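PDB 4BGF: arylamine n-acetyltransferase NAT from Mycobacterium tuberculosis, which probably catalyses the transfer of an acetyl group from acetyl-coenzyme A to arylamines, as arylamine N-acetyltransferases do. Local coordinates for residues 38-43 with 206-211; 67-72 with 191-196; 95-100 with 174-179; 215-220 with 228-233; 111-116 with 124-129. All coordinates share one frame; numbering follows the deposited sequence.

Contact 1: residues 38-43 with 206-211; sequences FENLDP and TGLTAA
N40 reaches from the start of one helix to the backbone of 207-209 and meets it with both ends of its amide. ND2 gives a short hydrogen bond to G207 O (2.6 Å), lying in both the amide plane and the carbonyl plane. OD1 accepts T209 N at 3.1 Å in a nearly straight bond, although the donor stands 45° out of the amide C=O plane. ND2 has a further acceptor in F204 O, so several partners fix the rotation of this buried group. With CG lying between the backbone N and the carbonyl carbon (chi1 63°), the amide crosses T209 at about a right angle, CG 3.6 Å from T209 CG2. That methyl also meets the edge of the F38 ring, 3.6 Å from F38 CE1. F38 and A211 are an antiparallel hydrogen-bonded pair, F38 N to A211 O at 2.7 Å and A211 N to F38 O at 2.9 Å. L41 CD2 and L208 CD1, both buried, touch at 3.6 Å. The loose side is at G207, which is partly exposed, and T206, which lies in solvent without reaching 38-43. E39 turns its carboxylate away to R66 and G67. Strand 38-39 is the outermost strand of the five-stranded antiparallel sheet, beside strand 209-214, with helix 203-206 packed on F38 and T209 and helix 242-251 on L208 and A210.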
# COMPACT_ATOMS: atom_id res chain seq x y z
N PHE A 38 1.41 -5.33 -2.81
CA PHE A 38 0.47 -4.44 -3.45
C PHE A 38 0.26 -5.16 -4.77
O PHE A 38 1.20 -5.76 -5.29
CB PHE A 38 1.08 -3.05 -3.57
CG PHE A 38 0.25 -2.06 -4.36
CD1 PHE A 38 0.29 -2.06 -5.72
CD2 PHE A 38 -0.50 -1.11 -3.72
CE1 PHE A 38 -0.44 -1.16 -6.45
CE2 PHE A 38 -1.22 -0.18 -4.44
CZ PHE A 38 -1.19 -0.21 -5.80
N GLU A 39 -0.99 -5.23 -5.19
CA GLU A 39 -1.38 -5.80 -6.48
C GLU A 39 -2.80 -5.28 -6.81
O GLU A 39 -3.55 -4.93 -5.92
CB GLU A 39 -1.40 -7.33 -6.46
CG GLU A 39 -2.34 -7.92 -5.38
CD GLU A 39 -3.40 -8.90 -5.88
OE1 GLU A 39 -4.28 -8.52 -6.67
OE2 GLU A 39 -3.35 -10.06 -5.46
N ASN A 40 -3.16 -5.21 -8.09
CA ASN A 40 -4.46 -4.71 -8.52
C ASN A 40 -5.10 -5.70 -9.42
O ASN A 40 -5.86 -5.33 -10.30
CB ASN A 40 -4.30 -3.41 -9.31
CG ASN A 40 -3.51 -3.61 -10.60
OD1 ASN A 40 -2.61 -4.43 -10.65
ND2 ASN A 40 -3.87 -2.88 -11.64
N LEU A 41 -4.80 -6.97 -9.21
CA LEU A 41 -5.26 -8.02 -10.10
C LEU A 41 -6.76 -8.10 -10.20
O LEU A 41 -7.27 -8.33 -11.29
CB LEU A 41 -4.71 -9.37 -9.71
CG LEU A 41 -3.20 -9.54 -9.82
CD1 LEU A 41 -2.81 -10.88 -9.33
CD2 LEU A 41 -2.81 -9.39 -11.26
N ASP A 42 -7.46 -7.92 -9.08
CA ASP A 42 -8.93 -7.81 -9.09
C ASP A 42 -9.43 -6.68 -9.99
O ASP A 42 -10.03 -6.96 -11.00
CB ASP A 42 -9.53 -7.68 -7.69
CG ASP A 42 -9.89 -9.02 -7.06
OD1 ASP A 42 -9.39 -10.06 -7.53
OD2 ASP A 42 -10.67 -9.02 -6.09
N PRO A 43 -9.18 -5.41 -9.66
CA PRO A 43 -9.66 -4.39 -10.59
C PRO A 43 -9.26 -4.58 -12.08
O PRO A 43 -10.05 -4.30 -12.99
CB PRO A 43 -9.01 -3.12 -10.04
CG PRO A 43 -8.86 -3.38 -8.60
CD PRO A 43 -8.62 -4.81 -8.44
N THR A 206 -6.48 -0.20 -16.10
CA THR A 206 -5.82 -0.18 -17.42
C THR A 206 -4.46 -0.87 -17.47
O THR A 206 -4.00 -1.20 -18.55
CB THR A 206 -5.57 1.26 -17.90
OG1 THR A 206 -4.75 1.92 -16.94
CG2 THR A 206 -6.87 2.02 -18.08
N GLY A 207 -3.82 -1.06 -16.32
CA GLY A 207 -2.55 -1.77 -16.30
C GLY A 207 -2.28 -2.55 -15.03
O GLY A 207 -2.98 -2.44 -14.03
N LEU A 208 -1.21 -3.34 -15.08
CA LEU A 208 -0.79 -4.14 -13.95
C LEU A 208 0.28 -3.44 -13.09
O LEU A 208 1.32 -3.02 -13.56
CB LEU A 208 -0.33 -5.53 -14.42
CG LEU A 208 0.41 -6.44 -13.44
CD1 LEU A 208 -0.47 -6.83 -12.28
CD2 LEU A 208 0.88 -7.65 -14.17
N THR A 209 -0.02 -3.26 -11.81
CA THR A 209 0.95 -2.70 -10.89
C THR A 209 1.04 -3.65 -9.71
O THR A 209 0.00 -4.04 -9.20
CB THR A 209 0.57 -1.26 -10.48
OG1 THR A 209 1.40 -0.82 -9.40
CG2 THR A 209 -0.87 -1.18 -10.06
N ALA A 210 2.25 -4.09 -9.35
CA ALA A 210 2.50 -4.86 -8.11
C ALA A 210 3.69 -4.30 -7.33
O ALA A 210 4.55 -3.65 -7.89
CB ALA A 210 2.73 -6.31 -8.43
N ALA A 211 3.75 -4.55 -6.03
CA ALA A 211 4.96 -4.23 -5.27
C ALA A 211 5.05 -4.98 -3.92
O ALA A 211 4.04 -5.42 -3.38
CB ALA A 211 5.11 -2.73 -5.09

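Contact 2: residues 67-72 with 191-196; sequences GGYCFE and VASWYA
The hydroxyl of S193 is gripped twice: Y69 OH donates to S193 OG at 2.7 Å, and S193 OG in turn bonds V49 O in a neighbouring loop. OG lies in the plane of the Y69 ring, on the CE1 side of its hydroxyl. With OG anti to the backbone N (chi1 -172°) the hydroxyl points at Y69, while the helix backbone places S193 CB over a face of F71. That CB sits 3.7 Å from the F71 ring centroid and 21° off the ring normal, a CH-pi contact displaced toward CD2, where the approach to S193 CB is 3.5 Å. One short residue of helix 186-198 therefore meets two aromatic side chains in different ways, one by a polar bond at the ring edge and one by carbon over the face. Alanines fill in beside it: A192 CB touches F71 CZ at 3.6 Å, and A196 CB packs obliquely against Y69, 3.7 Å from CE2. Y69 itself is the N-cap residue of helix 70-83, and its backbone N donates to E72 OE1 in the first turn at 2.9 Å. E72 OE2 has a salt bridge to K60. Between Y69 and F71 lies C70, the first residue of that helix, whose side chain touches H110. A cysteine at a helix N-terminus beside a histidine is the arrangement of the papain-like clan, consistent with C70 as nucleophile of the Cys-His-Asp triad of arylamine N-acetyltransferases.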
# COMPACT_ATOMS: atom_id res chain seq x y z
N GLY A 67 -2.81 -10.17 -2.38
CA GLY A 67 -2.53 -8.80 -2.00
C GLY A 67 -3.75 -7.94 -2.24
O GLY A 67 -4.84 -8.44 -2.32
N GLY A 68 -3.54 -6.64 -2.37
CA GLY A 68 -4.59 -5.69 -2.59
C GLY A 68 -3.95 -4.34 -2.79
O GLY A 68 -2.75 -4.25 -2.64
N TYR A 69 -4.74 -3.31 -3.13
CA TYR A 69 -4.25 -1.94 -3.25
C TYR A 69 -4.55 -1.08 -1.97
O TYR A 69 -4.80 -1.63 -0.92
CB TYR A 69 -4.70 -1.32 -4.59
CG TYR A 69 -6.16 -0.86 -4.82
CD1 TYR A 69 -7.16 -0.95 -3.85
CD2 TYR A 69 -6.52 -0.28 -6.04
CE1 TYR A 69 -8.48 -0.50 -4.12
CE2 TYR A 69 -7.80 0.16 -6.31
CZ TYR A 69 -8.78 0.06 -5.35
OH TYR A 69 -10.05 0.52 -5.65
N CYS A 70 -4.48 0.26 -2.05
CA CYS A 70 -4.46 1.09 -0.83
C CYS A 70 -5.65 0.95 0.16
O CYS A 70 -5.46 1.01 1.34
CB CYS A 70 -4.23 2.58 -1.17
SG CYS A 70 -5.55 3.51 -1.99
N PHE A 71 -6.85 0.73 -0.34
CA PHE A 71 -8.04 0.68 0.51
C PHE A 71 -8.13 -0.65 1.21
O PHE A 71 -8.73 -0.76 2.26
CB PHE A 71 -9.30 0.88 -0.32
CG PHE A 71 -9.44 2.25 -0.88
CD1 PHE A 71 -9.92 3.28 -0.10
CD2 PHE A 71 -9.10 2.51 -2.18
CE1 PHE A 71 -10.07 4.55 -0.61
CE2 PHE A 71 -9.22 3.77 -2.68
CZ PHE A 71 -9.73 4.80 -1.88
N GLU A 72 -7.54 -1.65 0.58
CA GLU A 72 -7.49 -2.98 1.12
C GLU A 72 -6.36 -3.13 2.14
O GLU A 72 -6.52 -3.77 3.19
CB GLU A 72 -7.33 -3.98 -0.04
CG GLU A 72 -8.45 -3.88 -1.09
CD GLU A 72 -8.22 -4.78 -2.31
OE1 GLU A 72 -7.45 -4.39 -3.20
OE2 GLU A 72 -8.80 -5.88 -2.37
N VAL A 191 -16.70 5.02 -2.09
CA VAL A 191 -16.94 5.82 -3.29
C VAL A 191 -15.66 6.01 -4.11
O VAL A 191 -15.67 5.92 -5.34
CB VAL A 191 -17.59 7.16 -2.92
CG1 VAL A 191 -17.57 8.12 -4.06
CG2 VAL A 191 -19.01 6.92 -2.50
N ALA A 192 -14.57 6.26 -3.40
CA ALA A 192 -13.26 6.45 -4.01
C ALA A 192 -12.71 5.16 -4.59
O ALA A 192 -12.22 5.11 -5.72
CB ALA A 192 -12.30 6.99 -2.98
N SER A 193 -12.77 4.11 -3.79
CA SER A 193 -12.32 2.80 -4.26
C SER A 193 -13.15 2.29 -5.45
O SER A 193 -12.64 1.58 -6.28
CB SER A 193 -12.35 1.78 -3.15
OG SER A 193 -11.74 0.57 -3.56
N TRP A 194 -14.45 2.60 -5.46
CA TRP A 194 -15.30 2.23 -6.58
C TRP A 194 -14.81 2.90 -7.84
O TRP A 194 -14.78 2.31 -8.90
CB TRP A 194 -16.77 2.61 -6.31
CG TRP A 194 -17.70 2.30 -7.45
CD1 TRP A 194 -18.22 3.18 -8.37
CD2 TRP A 194 -18.22 1.01 -7.80
NE1 TRP A 194 -19.02 2.52 -9.26
CE2 TRP A 194 -19.04 1.19 -8.94
CE3 TRP A 194 -18.07 -0.28 -7.27
CZ2 TRP A 194 -19.71 0.13 -9.56
CZ3 TRP A 194 -18.71 -1.33 -7.87
CH2 TRP A 194 -19.53 -1.12 -9.01
N TYR A 195 -14.46 4.17 -7.74
CA TYR A 195 -13.91 4.90 -8.87
C TYR A 195 -12.55 4.29 -9.25
O TYR A 195 -12.32 3.98 -10.42
CB TYR A 195 -13.73 6.36 -8.49
CG TYR A 195 -13.40 7.26 -9.63
CD1 TYR A 195 -12.08 7.47 -10.01
CD2 TYR A 195 -14.40 7.91 -10.33
CE1 TYR A 195 -11.77 8.30 -11.07
CE2 TYR A 195 -14.12 8.75 -11.38
CZ TYR A 195 -12.79 8.94 -11.76
OH TYR A 195 -12.53 9.79 -12.81
N ALA A 196 -11.67 4.08 -8.26
CA ALA A 196 -10.35 3.49 -8.49
C ALA A 196 -10.38 2.13 -9.21
O ALA A 196 -9.52 1.84 -10.03
CB ALA A 196 -9.58 3.34 -7.15

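Contact 3: residues 95-100 with 174-179; sequences VVWKLA and QTLYEF
The indole of W97 lies between two aliphatic groups, L176 from the facing strand and K98 from its own turn. L176 CD2 stands over the five-membered ring, 3.7 Å from its centroid and 9° off the normal, a CH-pi contact; K98 CE lies 3.3 Å above the opposite face. W97 CG is anti to the backbone N (chi1 -159°), which lays the indole alongside L176, both side chains pointing the same way. At the indole edge, NE1 gives a weak hydrogen bond to Q174 OE1 at 3.4 Å, the amide plane standing nearly upright to the ring. V96 splits its branches: CG2 meets T175 CG2 at 3.7 Å, while CG1 comes against E178 OE2, the two side chains crossing at about a right angle. The strand kinks at L176 (psi -55°), so that two successive carbonyls face 95-100: T175 O meets W97 CA at 3.2 Å, and L176 O takes a weak bond from V96 N, also at 3.2 Å. V96 to L99 is a type II beta turn. The contact thus lies where strand 87-95 runs out into a loop beside strand 173-179, which pairs on its far side with strand 162-168, while Y177 turns its ring toward H110.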
# COMPACT_ATOMS: atom_id res chain seq x y z
N VAL A 95 -2.70 11.54 -5.14
CA VAL A 95 -1.35 11.15 -5.51
C VAL A 95 -0.83 12.09 -6.59
O VAL A 95 -1.36 12.12 -7.70
CB VAL A 95 -1.33 9.69 -6.01
CG1 VAL A 95 0.07 9.26 -6.38
CG2 VAL A 95 -1.89 8.78 -4.95
N VAL A 96 0.20 12.86 -6.25
CA VAL A 96 0.82 13.77 -7.21
C VAL A 96 2.25 13.36 -7.63
O VAL A 96 2.94 14.13 -8.30
CB VAL A 96 0.83 15.22 -6.67
CG1 VAL A 96 -0.59 15.75 -6.52
CG2 VAL A 96 1.58 15.29 -5.38
N TRP A 97 2.66 12.14 -7.28
CA TRP A 97 4.02 11.68 -7.55
C TRP A 97 4.38 11.77 -9.01
O TRP A 97 3.60 11.36 -9.87
CB TRP A 97 4.20 10.24 -7.16
CG TRP A 97 5.64 9.86 -6.94
CD1 TRP A 97 6.73 10.69 -6.94
CD2 TRP A 97 6.15 8.54 -6.71
NE1 TRP A 97 7.89 9.97 -6.71
CE2 TRP A 97 7.56 8.65 -6.57
CE3 TRP A 97 5.55 7.29 -6.62
CZ2 TRP A 97 8.37 7.55 -6.33
CZ3 TRP A 97 6.35 6.20 -6.38
CH2 TRP A 97 7.75 6.33 -6.24
N LYS A 98 5.57 12.31 -9.27
CA LYS A 98 6.11 12.43 -10.61
C LYS A 98 5.35 13.46 -11.43
O LYS A 98 5.36 13.39 -12.65
CB LYS A 98 6.14 11.06 -11.30
CG LYS A 98 6.95 10.05 -10.52
CD LYS A 98 6.67 8.61 -10.90
CE LYS A 98 7.26 7.68 -9.87
NZ LYS A 98 7.50 6.32 -10.40
N LEU A 99 4.71 14.42 -10.76
CA LEU A 99 4.18 15.61 -11.44
C LEU A 99 3.16 15.13 -12.51
O LEU A 99 2.45 14.18 -12.20
CB LEU A 99 5.34 16.40 -12.04
CG LEU A 99 6.60 16.76 -11.26
CD1 LEU A 99 7.84 16.52 -12.11
CD2 LEU A 99 6.53 18.24 -10.81
N ALA A 100 3.01 15.73 -13.70
CA ALA A 100 3.33 17.10 -14.08
C ALA A 100 2.53 18.08 -13.19
O ALA A 100 1.66 17.65 -12.43
CB ALA A 100 2.99 17.30 -15.53
N GLN A 174 11.17 13.81 -3.03
CA GLN A 174 10.13 13.53 -4.03
C GLN A 174 8.74 13.48 -3.41
O GLN A 174 8.51 12.75 -2.46
CB GLN A 174 10.43 12.21 -4.75
CG GLN A 174 11.31 12.36 -5.98
CD GLN A 174 11.44 11.07 -6.76
OE1 GLN A 174 11.30 9.99 -6.21
NE2 GLN A 174 11.72 11.19 -8.05
N THR A 175 7.80 14.24 -3.96
CA THR A 175 6.48 14.38 -3.36
C THR A 175 5.57 13.24 -3.79
O THR A 175 5.34 13.00 -4.97
CB THR A 175 5.84 15.76 -3.71
OG1 THR A 175 6.66 16.82 -3.17
CG2 THR A 175 4.47 15.86 -3.11
N LEU A 176 5.07 12.50 -2.81
CA LEU A 176 4.29 11.31 -3.10
C LEU A 176 2.81 11.63 -3.25
O LEU A 176 2.20 11.34 -4.28
CB LEU A 176 4.52 10.29 -2.00
CG LEU A 176 6.02 10.06 -1.78
CD1 LEU A 176 6.22 9.08 -0.65
CD2 LEU A 176 6.72 9.56 -3.06
N TYR A 177 2.26 12.27 -2.23
CA TYR A 177 0.86 12.63 -2.21
C TYR A 177 0.56 13.77 -1.26
O TYR A 177 1.39 14.16 -0.44
CB TYR A 177 0.02 11.42 -1.87
CG TYR A 177 0.34 10.73 -0.55
CD1 TYR A 177 0.02 11.31 0.67
CD2 TYR A 177 0.92 9.50 -0.53
CE1 TYR A 177 0.29 10.70 1.83
CE2 TYR A 177 1.20 8.87 0.63
CZ TYR A 177 0.87 9.47 1.81
OH TYR A 177 1.13 8.81 2.99
N GLU A 178 -0.65 14.31 -1.39
CA GLU A 178 -1.11 15.40 -0.56
C GLU A 178 -2.44 15.01 0.13
O GLU A 178 -3.27 14.32 -0.46
CB GLU A 178 -1.26 16.68 -1.40
CG GLU A 178 -2.19 16.53 -2.59
CD GLU A 178 -2.01 17.63 -3.62
OE1 GLU A 178 -1.36 18.64 -3.30
OE2 GLU A 178 -2.53 17.48 -4.75
N PHE A 179 -2.61 15.42 1.38
CA PHE A 179 -3.76 15.02 2.19
C PHE A 179 -4.14 16.05 3.24
O PHE A 179 -3.36 16.95 3.56
CB PHE A 179 -3.49 13.68 2.86
CG PHE A 179 -2.41 13.72 3.90
CD1 PHE A 179 -1.07 13.76 3.53
CD2 PHE A 179 -2.71 13.71 5.26
CE1 PHE A 179 -0.07 13.79 4.46
CE2 PHE A 179 -1.70 13.74 6.21
CZ PHE A 179 -0.38 13.77 5.80

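Contact 4: residues 215-220 with 228-233; sequences DDARWN and VHRAGG
V228, H229 and R230 carry most of the buried surface facing 215-220. V228 lies alongside W219, and its CG2 sits over the six-membered ring, 3.3 Å from the centroid and 14° off the normal, a close CH-pi contact. The other methyl, CG1, is anti to the backbone N (chi1 -162°) and presses on A217 CB at 3.5 Å, tighter than usual for two carbons. H229 pairs with R218 through its backbone: H229 N donates to R218 O at 2.9 Å and R218 N to H229 O at 2.8 Å, both nearly straight. Its imidazole crosses the side chain of N220 at about a right angle. R230 runs extended from CG to NE beside D216, the two side chains pointing the same way, and its NH1 makes a salt bridge to D216 OD1 at 3.2 Å; carboxylate and guanidinium are twisted 46° against each other, with OD1 near the guanidinium plane. A217 CB and V228 CG1 lie against a face of the guanidinium. Past the last strand pair, a water bridges the two segments, donating to D216 O and accepting from A231 N, each at 2.7 Å. R218 sends its guanidinium away to G132, T134 and E152. This is an antiparallel beta hairpin, strands 217-222 and 225-230, and the type I turn from R230 to G233 starts the next hairpin of a meander.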
# COMPACT_ATOMS: atom_id res chain seq x y z
N ASP A 215 13.92 -5.98 3.36
CA ASP A 215 14.94 -5.32 4.16
C ASP A 215 15.71 -4.27 3.36
O ASP A 215 15.73 -3.09 3.71
CB ASP A 215 15.91 -6.37 4.75
CG ASP A 215 16.42 -7.38 3.72
OD1 ASP A 215 15.77 -7.63 2.68
OD2 ASP A 215 17.50 -7.96 3.96
N ASP A 216 16.30 -4.72 2.25
CA ASP A 216 17.26 -3.92 1.49
C ASP A 216 16.76 -3.47 0.12
O ASP A 216 17.53 -2.92 -0.66
CB ASP A 216 18.59 -4.69 1.32
CG ASP A 216 18.41 -6.05 0.71
OD1 ASP A 216 17.66 -6.19 -0.28
OD2 ASP A 216 19.05 -7.00 1.21
N ALA A 217 15.49 -3.68 -0.18
CA ALA A 217 14.99 -3.35 -1.52
C ALA A 217 13.48 -3.04 -1.60
O ALA A 217 12.68 -3.52 -0.80
CB ALA A 217 15.36 -4.47 -2.50
N ARG A 218 13.11 -2.22 -2.59
CA ARG A 218 11.71 -2.00 -2.95
C ARG A 218 11.46 -2.61 -4.33
O ARG A 218 11.97 -2.09 -5.32
CB ARG A 218 11.40 -0.51 -2.96
CG ARG A 218 11.51 0.12 -1.60
CD ARG A 218 11.52 1.62 -1.70
NE ARG A 218 11.50 2.32 -0.41
CZ ARG A 218 10.41 2.51 0.35
NH1 ARG A 218 9.24 2.03 -0.01
NH2 ARG A 218 10.51 3.18 1.47
N TRP A 219 10.67 -3.69 -4.40
CA TRP A 219 10.26 -4.32 -5.68
C TRP A 219 8.99 -3.76 -6.30
O TRP A 219 7.96 -3.66 -5.65
CB TRP A 219 10.04 -5.81 -5.50
CG TRP A 219 11.26 -6.54 -5.09
CD1 TRP A 219 11.87 -6.50 -3.88
CD2 TRP A 219 12.00 -7.45 -5.88
NE1 TRP A 219 12.94 -7.32 -3.87
CE2 TRP A 219 13.06 -7.92 -5.09
CE3 TRP A 219 11.88 -7.92 -7.19
CZ2 TRP A 219 13.98 -8.83 -5.56
CZ3 TRP A 219 12.78 -8.80 -7.66
CH2 TRP A 219 13.82 -9.26 -6.86
N ASN A 220 9.09 -3.39 -7.58
CA ASN A 220 7.99 -2.82 -8.36
C ASN A 220 7.81 -3.55 -9.66
O ASN A 220 8.80 -3.85 -10.31
CB ASN A 220 8.29 -1.36 -8.67
CG ASN A 220 8.77 -0.58 -7.44
OD1 ASN A 220 9.70 -1.01 -6.74
ND2 ASN A 220 8.13 0.56 -7.17
N VAL A 228 13.78 -3.47 -9.11
CA VAL A 228 14.19 -3.54 -7.72
C VAL A 228 15.04 -2.34 -7.42
O VAL A 228 16.14 -2.18 -7.99
CB VAL A 228 15.00 -4.80 -7.41
CG1 VAL A 228 15.03 -5.05 -5.92
CG2 VAL A 228 14.37 -5.95 -8.09
N HIS A 229 14.54 -1.51 -6.50
CA HIS A 229 15.24 -0.32 -6.04
C HIS A 229 16.01 -0.71 -4.80
O HIS A 229 15.41 -1.13 -3.82
CB HIS A 229 14.26 0.81 -5.70
CG HIS A 229 13.44 1.32 -6.86
ND1 HIS A 229 12.71 0.50 -7.70
CD2 HIS A 229 13.20 2.59 -7.27
CE1 HIS A 229 12.08 1.24 -8.60
NE2 HIS A 229 12.35 2.51 -8.35
N ARG A 230 17.34 -0.62 -4.88
CA ARG A 230 18.24 -0.89 -3.77
C ARG A 230 19.11 0.32 -3.58
O ARG A 230 18.94 1.33 -4.27
CB ARG A 230 19.18 -2.05 -4.09
CG ARG A 230 18.53 -3.25 -4.63
CD ARG A 230 19.57 -4.22 -5.05
NE ARG A 230 19.02 -5.53 -5.38
CZ ARG A 230 18.74 -6.46 -4.47
NH1 ARG A 230 18.92 -6.22 -3.18
NH2 ARG A 230 18.25 -7.63 -4.87
N ALA A 231 20.09 0.20 -2.68
CA ALA A 231 21.02 1.27 -2.35
C ALA A 231 21.85 1.64 -3.57
O ALA A 231 22.01 2.82 -3.87
CB ALA A 231 21.93 0.83 -1.23
N GLY A 232 22.36 0.63 -4.27
CA GLY A 232 23.14 0.83 -5.48
C GLY A 232 22.33 1.15 -6.74
O GLY A 232 22.81 0.97 -7.85
N GLY A 233 21.10 1.61 -6.56
CA GLY A 233 20.28 2.01 -7.67
C GLY A 233 19.34 0.91 -8.05
O GLY A 233 19.13 -0.02 -7.28
O HOH W 1 19.98 -1.68 -0.77

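Contact 5: residues 111-116 with 124-129; sequences TLLGVT and YLVDVG
A beta hairpin of strands 110-116 and 124-126 brings L113 opposite V126 and V115 opposite Y124, both antiparallel hydrogen-bonded pairs. The V115-Y124 ring is tight, Y124 N to V115 O at 2.6 Å and V115 N to Y124 O at 2.7 Å, both almost straight. At L113 and V126 the two bonds lengthen to 3.0 Å, and the one from L113 N to V126 O is bent to 144°. On the face with L112 and L125, L112 has CG between its backbone N and carbonyl carbon (chi1 61°) and meets L125 at about a right angle, its CD1 3.5 Å from L125 CG. The other face carries V115 and V126, whose CG2 methyls lie 4.1 Å apart. Beyond the last pair D127 leaves the strand with its CB and CG beside L112 CB. D127 OD1 accepts G129 N at 3.0 Å, closing an Asx turn, and also N74 ND2, while D127 OD2 takes H110 NE2. N74 thus helps position the carboxylate that meets the histidine, consistent with the Asp of the family's catalytic triad. Strand 110-116 pairs on its other side with strand 87-95, and strand 124-126 with strand 139-140, both antiparallel. Helices 22-35 and 70-83 cover the L113, V115 and V126 face, with Y177 and F179 of strand 173-179 against L125 on the other.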
# COMPACT_ATOMS: atom_id res chain seq x y z
N THR A 111 -5.67 6.51 0.32
CA THR A 111 -6.09 6.55 1.69
C THR A 111 -4.92 6.09 2.52
O THR A 111 -4.19 5.18 2.11
CB THR A 111 -7.34 5.68 1.92
OG1 THR A 111 -7.86 5.89 3.24
CG2 THR A 111 -7.05 4.23 1.74
N LEU A 112 -4.70 6.76 3.64
CA LEU A 112 -3.71 6.36 4.63
C LEU A 112 -4.37 6.44 6.04
O LEU A 112 -5.59 6.63 6.15
CB LEU A 112 -2.49 7.30 4.55
CG LEU A 112 -2.76 8.79 4.82
CD1 LEU A 112 -1.57 9.44 5.38
CD2 LEU A 112 -3.26 9.59 3.59
N LEU A 113 -3.58 6.33 7.11
CA LEU A 113 -4.08 6.29 8.50
C LEU A 113 -3.36 7.29 9.35
O LEU A 113 -2.18 7.54 9.14
CB LEU A 113 -3.83 4.93 9.15
CG LEU A 113 -4.27 3.74 8.34
CD1 LEU A 113 -3.87 2.47 9.09
CD2 LEU A 113 -5.76 3.81 8.02
N GLY A 114 -4.08 7.84 10.33
CA GLY A 114 -3.49 8.62 11.41
C GLY A 114 -3.75 7.91 12.73
O GLY A 114 -4.89 7.80 13.15
N VAL A 115 -2.68 7.45 13.39
CA VAL A 115 -2.79 6.51 14.50
C VAL A 115 -2.27 7.16 15.78
O VAL A 115 -1.24 7.82 15.76
CB VAL A 115 -2.03 5.17 14.17
CG1 VAL A 115 -1.70 4.36 15.41
CG2 VAL A 115 -2.85 4.33 13.19
N THR A 116 -3.02 7.00 16.88
CA THR A 116 -2.52 7.30 18.22
C THR A 116 -2.60 6.05 19.08
O THR A 116 -3.23 5.06 18.70
CB THR A 116 -3.24 8.47 18.92
OG1 THR A 116 -4.64 8.19 19.02
CG2 THR A 116 -3.02 9.75 18.15
N TYR A 124 0.57 9.44 14.71
CA TYR A 124 1.54 8.94 13.74
C TYR A 124 0.84 8.60 12.46
O TYR A 124 -0.23 8.02 12.47
CB TYR A 124 2.25 7.66 14.23
CG TYR A 124 3.30 7.88 15.30
CD1 TYR A 124 4.57 8.29 14.95
CD2 TYR A 124 3.01 7.68 16.64
CE1 TYR A 124 5.52 8.51 15.90
CE2 TYR A 124 3.96 7.89 17.60
CZ TYR A 124 5.22 8.31 17.22
OH TYR A 124 6.20 8.53 18.16
N LEU A 125 1.47 8.97 11.35
CA LEU A 125 1.03 8.51 10.06
C LEU A 125 1.46 7.07 9.79
O LEU A 125 2.61 6.71 10.03
CB LEU A 125 1.59 9.45 9.02
CG LEU A 125 1.23 9.31 7.54
CD1 LEU A 125 1.65 10.58 6.86
CD2 LEU A 125 1.86 8.10 6.81
N VAL A 126 0.53 6.26 9.28
CA VAL A 126 0.79 4.88 8.88
C VAL A 126 0.23 4.67 7.46
O VAL A 126 -0.91 5.04 7.16
CB VAL A 126 0.20 3.88 9.92
CG1 VAL A 126 0.43 2.41 9.50
CG2 VAL A 126 0.78 4.14 11.29
N ASP A 127 1.05 4.12 6.57
CA ASP A 127 0.63 3.88 5.18
C ASP A 127 1.34 2.67 4.57
O ASP A 127 2.48 2.78 4.15
CB ASP A 127 0.89 5.12 4.30
CG ASP A 127 0.21 5.03 2.96
OD1 ASP A 127 -0.41 3.99 2.70
OD2 ASP A 127 0.29 5.98 2.17
N VAL A 128 0.65 1.52 4.52
CA VAL A 128 1.20 0.30 3.94
C VAL A 128 0.55 0.04 2.57
O VAL A 128 0.58 -1.09 2.09
CB VAL A 128 1.04 -0.96 4.88
CG1 VAL A 128 1.78 -0.74 6.18
CG2 VAL A 128 -0.43 -1.29 5.21
N GLY A 129 -0.00 1.08 1.96
CA GLY A 129 -0.82 0.91 0.77
C GLY A 129 -0.45 1.76 -0.41
O GLY A 129 -1.19 1.80 -1.37

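In the fold
Contacts 3 and 5 both reach the seven-stranded antiparallel sheet, and contacts 1 and 4 share the five-stranded one, where strands 209-214 and 217-222 are neighbours. Contact 2 joins helix 70-83 to helix 186-198. Along the chain contact 5 is nested within contact 3, contact 3 within contact 2 and contact 2 within contact 1, while contact 4 follows. Contacts 2 and 4 lie farthest apart, their centres about 25 Å distant. C70 of contact 2 packs on G129 of contact 5, where Y177 OH of contact 3 probably bonds D127 OD2 at 3.1 Å; F38 of contact 1 touches Y69 and G129. Contacts 2, 3 and 5 thus supply parts of the likely Cys-His-Asp site and its surroundings, contact 1 borders it through F38, and contact 4 lies away from it.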